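PDB 6AGI: calcium uptake protein 3, mitochondrial from Homo sapiens, which senses calcium through its EF-hand domains and regulates the mitochondrial calcium uniporter as a disulfide-linked heterodimer with MICU1. Local coordinates for residues H263-Y268 with F349-V354; E259-I264 with P342-T347; L303-D308 with V334-K339. One frame throughout, in Å; residues are numbered along the deposited sequence.

Interaction 1: residues H263-Y268 with F349-V354; sequences HILLRY and FKIFDV. With CA (calcium ion), chain G.
A single methyl carries the whole meeting: Leu-265 CD1 touches both Ile-351 and the ring of Phe-352, and the residue after that ring is a calcium ligand. The methyl arrives obliquely at the far end of the ring, with Leu-265 CD1 3.9 Å from Phe-352 CZ. Leu-265 CD1 also lies 4.3 Å from Ile-351 CD1, tip to tip. Leu-265 holds CG opposite its carbonyl carbon (chi1 -75°) and then extends through chi2, which carries CD1 into the gap, where the CA atoms of Leu-265 and Ile-351 stand 9.7 Å apart. Within its own helix Phe-352 is backed by Ile-351 CG2, 3.8 Å above one face toward the rim. Helix 342-352 is the entering helix of EF-hand 3, and Phe-352 is its last residue. Its partner here is helix 258-265, whose Leu-265 also packs on Phe-299 and Phe-300 of helix 293-304. Asp-353 leaves helical geometry in an inverse gamma turn and binds the calcium ion through OD1 at 2.4 Å; Asp-355, Asp-357, Gln-359 O and Glu-364 also bind this ion. Asp-353 OD2 is hydrogen-bonded to Asp-358 N, which steadies the group's rotation. Phe-352 also meets the ring of Phe-365, next to the ligand Glu-364.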
loop_
_atom_site.group_PDB
_atom_site.type_symbol
_atom_site.label_atom_id
_atom_site.label_comp_id
_atom_site.label_asym_id
_atom_site.label_seq_id
_atom_site.Cartn_x
_atom_site.Cartn_y
_atom_site.Cartn_z
ATOM N N HIS B 263 0.985 -3.633 -24.136
ATOM C CA HIS B 263 2.403 -3.967 -24.177
ATOM C C HIS B 263 3.169 -3.195 -23.116
ATOM O O HIS B 263 4.018 -3.770 -22.429
ATOM C CB HIS B 263 2.969 -3.704 -25.578
ATOM C CG HIS B 263 4.463 -3.564 -25.625
ATOM N ND1 HIS B 263 5.322 -4.609 -25.361
ATOM C CD2 HIS B 263 5.246 -2.498 -25.921
ATOM C CE1 HIS B 263 6.572 -4.191 -25.486
ATOM N NE2 HIS B 263 6.552 -2.914 -25.825
ATOM N N ILE B 264 2.896 -1.890 -22.978
ATOM C CA ILE B 264 3.488 -1.093 -21.898
ATOM C C ILE B 264 3.064 -1.635 -20.537
ATOM O O ILE B 264 3.870 -1.718 -19.597
ATOM C CB ILE B 264 3.098 0.390 -22.036
ATOM C CG1 ILE B 264 3.681 1.002 -23.310
ATOM C CG2 ILE B 264 3.574 1.161 -20.831
ATOM C CD1 ILE B 264 3.108 2.382 -23.612
ATOM N N LEU B 265 1.784 -2.011 -20.414
ATOM C CA LEU B 265 1.253 -2.532 -19.156
ATOM C C LEU B 265 2.008 -3.757 -18.664
ATOM O O LEU B 265 2.119 -3.969 -17.454
ATOM C CB LEU B 265 -0.220 -2.889 -19.306
ATOM C CG LEU B 265 -1.138 -1.689 -19.332
ATOM C CD1 LEU B 265 -2.596 -2.128 -19.271
ATOM C CD2 LEU B 265 -0.733 -0.878 -18.166
ATOM N N LEU B 266 2.490 -4.605 -19.571
ATOM C CA LEU B 266 3.116 -5.834 -19.103
ATOM C C LEU B 266 4.390 -5.591 -18.313
ATOM O O LEU B 266 4.855 -6.507 -17.623
ATOM C CB LEU B 266 3.403 -6.792 -20.252
ATOM C CG LEU B 266 2.249 -7.796 -20.397
ATOM C CD1 LEU B 266 0.857 -7.144 -20.402
ATOM C CD2 LEU B 266 2.443 -8.725 -21.596
ATOM N N ARG B 267 4.977 -4.395 -18.382
ATOM C CA ARG B 267 6.071 -4.149 -17.454
ATOM C C ARG B 267 5.587 -4.081 -16.006
ATOM O O ARG B 267 6.328 -4.478 -15.091
ATOM C CB ARG B 267 6.770 -2.839 -17.880
ATOM N N TYR B 268 4.298 -3.841 -15.777
ATOM C CA TYR B 268 3.799 -3.663 -14.425
ATOM C C TYR B 268 3.113 -4.915 -13.924
ATOM O O TYR B 268 2.516 -4.902 -12.837
ATOM C CB TYR B 268 2.838 -2.477 -14.348
ATOM C CG TYR B 268 3.425 -1.160 -14.822
ATOM C CD1 TYR B 268 3.793 -0.983 -16.159
ATOM C CD2 TYR B 268 3.613 -0.090 -13.942
ATOM C CE1 TYR B 268 4.332 0.205 -16.596
ATOM C CE2 TYR B 268 4.146 1.105 -14.375
ATOM C CZ TYR B 268 4.498 1.242 -15.693
ATOM O OH TYR B 268 5.018 2.426 -16.131
ATOM N N PHE B 349 -10.814 -3.881 -19.201
ATOM C CA PHE B 349 -11.543 -5.139 -19.052
ATOM C C PHE B 349 -11.203 -6.111 -20.178
ATOM O O PHE B 349 -10.926 -7.289 -19.925
ATOM C CB PHE B 349 -13.049 -4.887 -18.953
ATOM C CG PHE B 349 -13.507 -4.642 -17.548
ATOM C CD1 PHE B 349 -12.897 -3.661 -16.768
ATOM C CD2 PHE B 349 -14.487 -5.437 -16.968
ATOM C CE1 PHE B 349 -13.296 -3.431 -15.464
ATOM C CE2 PHE B 349 -14.894 -5.219 -15.655
ATOM C CZ PHE B 349 -14.289 -4.211 -14.903
ATOM N N LYS B 350 -11.182 -5.637 -21.427
ATOM C CA LYS B 350 -10.852 -6.548 -22.520
ATOM C C LYS B 350 -9.400 -7.024 -22.452
ATOM O O LYS B 350 -9.075 -8.108 -22.947
ATOM C CB LYS B 350 -11.134 -5.883 -23.869
ATOM C CG LYS B 350 -12.393 -6.392 -24.612
ATOM C CD LYS B 350 -13.711 -6.192 -23.856
ATOM C CE LYS B 350 -14.914 -6.550 -24.740
ATOM N NZ LYS B 350 -14.718 -7.798 -25.550
ATOM N N ILE B 351 -8.512 -6.243 -21.847
ATOM C CA ILE B 351 -7.135 -6.692 -21.687
ATOM C C ILE B 351 -7.039 -7.781 -20.619
ATOM O O ILE B 351 -6.465 -8.847 -20.858
ATOM C CB ILE B 351 -6.220 -5.493 -21.378
ATOM C CG1 ILE B 351 -6.145 -4.565 -22.582
ATOM C CG2 ILE B 351 -4.822 -5.943 -21.017
ATOM C CD1 ILE B 351 -5.472 -3.257 -22.261
ATOM N N PHE B 352 -7.647 -7.561 -19.445
ATOM C CA PHE B 352 -7.439 -8.433 -18.285
ATOM C C PHE B 352 -8.534 -9.464 -18.018
ATOM O O PHE B 352 -8.295 -10.395 -17.238
ATOM C CB PHE B 352 -7.276 -7.614 -16.998
ATOM C CG PHE B 352 -6.111 -6.682 -17.008
ATOM C CD1 PHE B 352 -4.866 -7.112 -16.584
ATOM C CD2 PHE B 352 -6.254 -5.378 -17.441
ATOM C CE1 PHE B 352 -3.776 -6.251 -16.580
ATOM C CE2 PHE B 352 -5.176 -4.510 -17.441
ATOM C CZ PHE B 352 -3.932 -4.945 -17.007
ATOM N N ASP B 353 -9.731 -9.301 -18.572
ATOM C CA ASP B 353 -10.812 -10.222 -18.236
ATOM C C ASP B 353 -10.641 -11.445 -19.141
ATOM O O ASP B 353 -11.016 -11.448 -20.314
ATOM C CB ASP B 353 -12.164 -9.539 -18.412
ATOM C CG ASP B 353 -13.324 -10.504 -18.591
ATOM O OD1 ASP B 353 -13.333 -11.590 -17.976
ATOM O OD2 ASP B 353 -14.231 -10.156 -19.375
ATOM N N VAL B 354 -9.861 -12.381 -18.598
ATOM C CA VAL B 354 -9.535 -13.666 -19.204
ATOM C C VAL B 354 -10.702 -14.640 -19.190
ATOM O O VAL B 354 -10.963 -15.341 -20.168
ATOM C CB VAL B 354 -8.329 -14.325 -18.509
ATOM C CG1 VAL B 354 -7.086 -13.463 -18.673
ATOM C CG2 VAL B 354 -8.630 -14.561 -17.036
HETATM CA CA CA G . -13.766 -11.833 -15.614
#

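Interaction 2: residues E259-I264 with P342-T347; sequences EDFAHI and PHLVNT
The ring of Phe-261 takes both of its partners in this contact, Leu-344 CD1 and Thr-347 CG2, at an oblique angle, while the ring of Phe-299 packs edge-to-face with it from helix 293-304. The second flat group, the imidazole of His-343, has Thr-347 OG1 above one face, 3.5 Å from the plane and displaced toward the rim.

Across the contact, Leu-344 CD1 sits 4.1 Å from Phe-261 CZ and equally near CE2, so the methyl straddles the outer bond of the ring. The two side chains run at about a right angle to each other. Farther back along the same ring, Thr-347 CG2 comes to 4.3 Å from Phe-261 CD2. Phe-261 reaches this position with CG opposite its backbone N (chi1 -171°), which carries the ring out from its own helix toward helix 342-352.

Thr-347 divides its branches by polarity. Its methyl is given to the phenyl ring, whereas OG1 turns back onto its own helix and donates to His-343 O at 2.8 Å. This donor stands 39° out of the carbonyl plane, and Thr-347 N reaches the same oxygen from the opposite face. Two bonds therefore grip His-343 O, the buried hydroxyl is satisfied, and the rotation of Thr-347 that presents its methyl to the ring is fixed.

The contact thus joins helix 258-265 to the first turns of helix 342-352, the entering helix of EF-hand 3. Phe-296 of helix 293-304 also touches Phe-261, and helix 227-250 packs against Ile-264 and Asp-260. Helix 342-352 also meets helix 325-336 through Pro-342 and Val-345.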
loop_
_atom_site.group_PDB
_atom_site.type_symbol
_atom_site.label_atom_id
_atom_site.label_comp_id
_atom_site.label_asym_id
_atom_site.label_seq_id
_atom_site.Cartn_x
_atom_site.Cartn_y
_atom_site.Cartn_z
ATOM N N GLU B 259 -3.005 -2.295 -28.383
ATOM C CA GLU B 259 -1.983 -3.323 -28.335
ATOM C C GLU B 259 -0.713 -2.765 -27.696
ATOM O O GLU B 259 -0.135 -3.408 -26.810
ATOM C CB GLU B 259 -1.749 -3.863 -29.749
ATOM C CG GLU B 259 -1.050 -5.219 -29.834
ATOM C CD GLU B 259 -0.658 -5.590 -31.259
ATOM O OE1 GLU B 259 -0.910 -4.783 -32.183
ATOM O OE2 GLU B 259 -0.124 -6.707 -31.463
ATOM N N ASP B 260 -0.317 -1.528 -28.069
ATOM C CA ASP B 260 0.809 -0.854 -27.413
ATOM C C ASP B 260 0.501 -0.498 -25.956
ATOM O O ASP B 260 1.376 -0.602 -25.086
ATOM C CB ASP B 260 1.211 0.414 -28.172
ATOM C CG ASP B 260 1.684 0.142 -29.592
ATOM O OD1 ASP B 260 2.512 -0.782 -29.781
ATOM O OD2 ASP B 260 1.256 0.883 -30.519
ATOM N N PHE B 261 -0.730 -0.074 -25.663
ATOM C CA PHE B 261 -1.122 0.124 -24.272
ATOM C C PHE B 261 -0.804 -1.116 -23.446
ATOM O O PHE B 261 0.010 -1.075 -22.515
ATOM C CB PHE B 261 -2.615 0.437 -24.188
ATOM C CG PHE B 261 -3.049 0.872 -22.825
ATOM C CD1 PHE B 261 -2.303 1.805 -22.118
ATOM C CD2 PHE B 261 -4.159 0.310 -22.216
ATOM C CE1 PHE B 261 -2.682 2.207 -20.841
ATOM C CE2 PHE B 261 -4.536 0.702 -20.934
ATOM C CZ PHE B 261 -3.795 1.652 -20.249
ATOM N N ALA B 262 -1.409 -2.246 -23.819
ATOM C CA ALA B 262 -1.205 -3.486 -23.082
ATOM C C ALA B 262 0.274 -3.846 -23.025
ATOM O O ALA B 262 0.785 -4.280 -21.979
ATOM C CB ALA B 262 -2.016 -4.609 -23.731
ATOM N N HIS B 263 0.985 -3.633 -24.136
ATOM C CA HIS B 263 2.403 -3.967 -24.177
ATOM C C HIS B 263 3.169 -3.195 -23.116
ATOM O O HIS B 263 4.018 -3.770 -22.429
ATOM C CB HIS B 263 2.969 -3.704 -25.578
ATOM C CG HIS B 263 4.463 -3.564 -25.625
ATOM N ND1 HIS B 263 5.322 -4.609 -25.361
ATOM C CD2 HIS B 263 5.246 -2.498 -25.921
ATOM C CE1 HIS B 263 6.572 -4.191 -25.486
ATOM N NE2 HIS B 263 6.552 -2.914 -25.825
ATOM N N ILE B 264 2.896 -1.890 -22.978
ATOM C CA ILE B 264 3.488 -1.093 -21.898
ATOM C C ILE B 264 3.064 -1.635 -20.537
ATOM O O ILE B 264 3.870 -1.718 -19.597
ATOM C CB ILE B 264 3.098 0.390 -22.036
ATOM C CG1 ILE B 264 3.681 1.002 -23.310
ATOM C CG2 ILE B 264 3.574 1.161 -20.831
ATOM C CD1 ILE B 264 3.108 2.382 -23.612
ATOM N N PRO B 342 -15.103 5.669 -20.062
ATOM C CA PRO B 342 -15.643 4.323 -20.302
ATOM C C PRO B 342 -14.847 3.582 -21.336
ATOM O O PRO B 342 -14.823 2.345 -21.340
ATOM C CB PRO B 342 -17.076 4.593 -20.778
ATOM C CG PRO B 342 -17.401 5.924 -20.196
ATOM C CD PRO B 342 -16.119 6.705 -20.302
ATOM N N HIS B 343 -14.203 4.303 -22.245
ATOM C CA HIS B 343 -13.314 3.623 -23.166
ATOM C C HIS B 343 -12.135 2.999 -22.425
ATOM O O HIS B 343 -11.790 1.834 -22.658
ATOM C CB HIS B 343 -12.817 4.572 -24.248
ATOM C CG HIS B 343 -11.919 3.889 -25.223
ATOM N ND1 HIS B 343 -10.589 4.214 -25.368
ATOM C CD2 HIS B 343 -12.153 2.850 -26.059
ATOM C CE1 HIS B 343 -10.047 3.422 -26.276
ATOM N NE2 HIS B 343 -10.974 2.586 -26.710
ATOM N N LEU B 344 -11.509 3.756 -21.519
ATOM C CA LEU B 344 -10.379 3.217 -20.764
ATOM C C LEU B 344 -10.802 2.009 -19.946
ATOM O O LEU B 344 -10.143 0.964 -19.971
ATOM C CB LEU B 344 -9.782 4.287 -19.847
ATOM C CG LEU B 344 -8.582 3.881 -18.974
ATOM C CD1 LEU B 344 -7.409 3.477 -19.847
ATOM C CD2 LEU B 344 -8.163 5.001 -18.042
ATOM N N VAL B 345 -11.928 2.118 -19.246
ATOM C CA VAL B 345 -12.399 1.006 -18.434
ATOM C C VAL B 345 -12.665 -0.200 -19.311
ATOM O O VAL B 345 -12.227 -1.319 -19.012
ATOM C CB VAL B 345 -13.646 1.412 -17.630
ATOM C CG1 VAL B 345 -14.248 0.201 -16.975
ATOM C CG2 VAL B 345 -13.267 2.414 -16.549
ATOM N N ASN B 346 -13.364 0.015 -20.420
ATOM C CA ASN B 346 -13.685 -1.087 -21.319
ATOM C C ASN B 346 -12.417 -1.734 -21.853
ATOM O O ASN B 346 -12.330 -2.966 -21.981
ATOM C CB ASN B 346 -14.575 -0.560 -22.446
ATOM C CG ASN B 346 -15.099 -1.649 -23.352
ATOM O OD1 ASN B 346 -14.607 -2.780 -23.368
ATOM N ND2 ASN B 346 -16.168 -1.329 -24.063
ATOM N N THR B 347 -11.403 -0.918 -22.125
ATOM C CA THR B 347 -10.158 -1.450 -22.642
ATOM C C THR B 347 -9.448 -2.288 -21.587
ATOM O O THR B 347 -8.991 -3.399 -21.876
ATOM C CB THR B 347 -9.285 -0.312 -23.147
ATOM O OG1 THR B 347 -9.988 0.387 -24.188
ATOM C CG2 THR B 347 -7.996 -0.881 -23.716
#

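Interaction 3: residues L303-D308 with V334-K339; sequences LNNLED and VATGLK
Just before Asn-305, the residue that meets Thr-336 across this contact, the side-chain nitrogen ND2 of Asn-304 is hydrogen-bonded to Leu-100 O and, weakly, to Lys-102 O. The turn that carries Asn-305 is thereby tied to a part of the chain far earlier in sequence.

Between the two segments themselves the meeting is one of carbon atoms and backbone. Asn-305 CB lies against Thr-336 CG2 at 3.5 Å. The threonine methyl is placed there by a first torsion (chi1 37°) that puts CG2 opposite its own carbonyl carbon. Ala-335, the residue before Thr-336, rests its CB on the backbone of Asp-308, three residues after Asn-305, at 3.8 Å from Asp-308 O. The small side chain allows a near approach, with the CA atoms of Asp-308 and Ala-335 only 5.7 Å apart.

Both segments lie where helices stop or start. Helix 293-304, the exiting helix of the degenerate EF-hand 2, gives way to helix 306-312 at Asn-305, which occupies the N-cap position, though its side chain makes no capping bond. In the other segment helix 325-336 ends at Thr-336, and Gly-337 leaves helical geometry with a positive phi of 90°. The second subunit packs close by, its Ile-109 on Asp-308 and its Asn-112 on Val-334.

The side chain of Asp-308 lies about 4 Å from a bound calcium ion, beyond the length of a direct ligand bond, and the ion may offset some of its negative charge. Between these two segments the touching atoms are methyl, methylene and backbone groups, which is consistent with helix ends placed by fit of shape.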
loop_
_atom_site.group_PDB
_atom_site.type_symbol
_atom_site.label_atom_id
_atom_site.label_comp_id
_atom_site.label_asym_id
_atom_site.label_seq_id
_atom_site.Cartn_x
_atom_site.Cartn_y
_atom_site.Cartn_z
ATOM N N LEU B 303 -2.443 3.435 -11.086
ATOM C CA LEU B 303 -1.549 2.357 -10.653
ATOM C C LEU B 303 -0.704 2.784 -9.478
ATOM O O LEU B 303 -0.341 1.942 -8.647
ATOM C CB LEU B 303 -0.614 1.868 -11.757
ATOM C CG LEU B 303 -1.267 1.026 -12.828
ATOM C CD1 LEU B 303 -0.239 0.437 -13.795
ATOM C CD2 LEU B 303 -2.147 -0.018 -12.162
ATOM N N ASN B 304 -0.413 4.078 -9.358
ATOM C CA ASN B 304 0.325 4.412 -8.156
ATOM C C ASN B 304 -0.574 4.542 -6.941
ATOM O O ASN B 304 -0.064 4.531 -5.817
ATOM C CB ASN B 304 1.185 5.662 -8.363
ATOM C CG ASN B 304 2.445 5.345 -9.130
ATOM O OD1 ASN B 304 2.768 4.183 -9.334
ATOM N ND2 ASN B 304 3.171 6.355 -9.532
ATOM N N ASN B 305 -1.892 4.579 -7.128
ATOM C CA ASN B 305 -2.830 4.605 -6.010
ATOM C C ASN B 305 -3.520 3.243 -5.847
ATOM O O ASN B 305 -4.672 3.129 -5.372
ATOM C CB ASN B 305 -3.839 5.719 -6.236
ATOM C CG ASN B 305 -3.445 7.007 -5.572
ATOM O OD1 ASN B 305 -3.170 8.013 -6.244
ATOM N ND2 ASN B 305 -3.379 6.985 -4.246
ATOM N N LEU B 306 -2.821 2.189 -6.261
ATOM C CA LEU B 306 -3.467 0.888 -6.292
ATOM C C LEU B 306 -3.917 0.414 -4.916
ATOM O O LEU B 306 -4.901 -0.331 -4.832
ATOM C CB LEU B 306 -2.541 -0.153 -6.919
ATOM C CG LEU B 306 -3.390 -1.331 -7.422
ATOM C CD1 LEU B 306 -4.176 -0.945 -8.653
ATOM C CD2 LEU B 306 -2.537 -2.548 -7.704
ATOM N N GLU B 307 -3.165 0.778 -3.882
ATOM C CA GLU B 307 -3.470 0.360 -2.521
ATOM C C GLU B 307 -4.859 0.835 -2.168
ATOM O O GLU B 307 -5.749 0.039 -1.866
ATOM C CB GLU B 307 -2.448 0.937 -1.539
ATOM C CG GLU B 307 -1.138 0.168 -1.485
ATOM C CD GLU B 307 -0.243 0.459 -2.673
ATOM O OE1 GLU B 307 -0.657 1.240 -3.555
ATOM O OE2 GLU B 307 0.877 -0.093 -2.725
ATOM N N ASP B 308 -5.040 2.147 -2.214
ATOM C CA ASP B 308 -6.340 2.738 -1.917
ATOM C C ASP B 308 -7.424 2.015 -2.701
ATOM O O ASP B 308 -8.501 1.711 -2.158
ATOM C CB ASP B 308 -6.366 4.233 -2.258
ATOM C CG ASP B 308 -5.602 5.097 -1.243
ATOM O OD1 ASP B 308 -4.686 4.548 -0.574
ATOM O OD2 ASP B 308 -5.930 6.293 -1.057
ATOM N N VAL B 334 -13.982 6.917 -6.424
ATOM C CA VAL B 334 -14.117 7.209 -5.000
ATOM C C VAL B 334 -12.823 6.905 -4.255
ATOM O O VAL B 334 -12.494 7.574 -3.260
ATOM C CB VAL B 334 -15.313 6.435 -4.403
ATOM C CG1 VAL B 334 -15.126 6.230 -2.915
ATOM C CG2 VAL B 334 -16.602 7.199 -4.632
ATOM N N ALA B 335 -12.047 5.921 -4.724
ATOM C CA ALA B 335 -10.765 5.622 -4.094
ATOM C C ALA B 335 -9.700 6.641 -4.477
ATOM O O ALA B 335 -8.982 7.147 -3.604
ATOM C CB ALA B 335 -10.303 4.223 -4.450
ATOM N N THR B 336 -9.550 6.924 -5.777
ATOM C CA THR B 336 -8.397 7.680 -6.257
ATOM C C THR B 336 -8.725 9.140 -6.495
ATOM O O THR B 336 -7.842 9.992 -6.433
ATOM C CB THR B 336 -7.873 7.160 -7.595
ATOM O OG1 THR B 336 -8.963 6.749 -8.431
ATOM C CG2 THR B 336 -7.147 5.891 -7.326
ATOM N N GLY B 337 -9.975 9.438 -6.865
ATOM C CA GLY B 337 -10.307 10.747 -7.366
ATOM C C GLY B 337 -10.165 10.871 -8.856
ATOM O O GLY B 337 -10.558 11.902 -9.405
ATOM N N LEU B 338 -9.603 9.866 -9.530
ATOM C CA LEU B 338 -9.483 9.936 -10.980
ATOM C C LEU B 338 -10.765 9.494 -11.671
ATOM O O LEU B 338 -11.460 8.584 -11.206
ATOM C CB LEU B 338 -8.332 9.073 -11.469
ATOM C CG LEU B 338 -7.015 9.302 -10.773
ATOM C CD1 LEU B 338 -6.327 7.993 -10.754
ATOM C CD2 LEU B 338 -6.188 10.335 -11.516
ATOM N N LYS B 339 -11.064 10.140 -12.807
ATOM C CA LYS B 339 -12.219 9.799 -13.631
ATOM C C LYS B 339 -11.692 9.090 -14.870
ATOM O O LYS B 339 -11.021 9.708 -15.708
ATOM C CB LYS B 339 -13.049 11.037 -13.990
ATOM C CG LYS B 339 -13.557 11.825 -12.773
ATOM C CD LYS B 339 -14.511 12.962 -13.142
ATOM C CE LYS B 339 -14.706 13.949 -11.966
ATOM N NZ LYS B 339 -14.692 15.412 -12.344
#

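Overall arrangement
From the N terminus, helix 258-265 comes first and supplies one side of interactions 1 and 2. After the helices of degenerate EF-hand 2, interaction 3 closes a short loop of 25 residues, joining the end of that hand to the end of helix 325-336. Helix 342-352, the entering helix of EF-hand 3, then closes interaction 2 with its earlier turns and interaction 1 with its last, tying it to helix 258-265. Those two long loops cross, and interaction 3 nests inside both. Ile-351 packing on Phe-261 joins interactions 1 and 2. Interaction 3, touching interaction 1 through Leu-303 on Tyr-268, lies about 18 Å from it and about 17 Å from interaction 2, centre to centre.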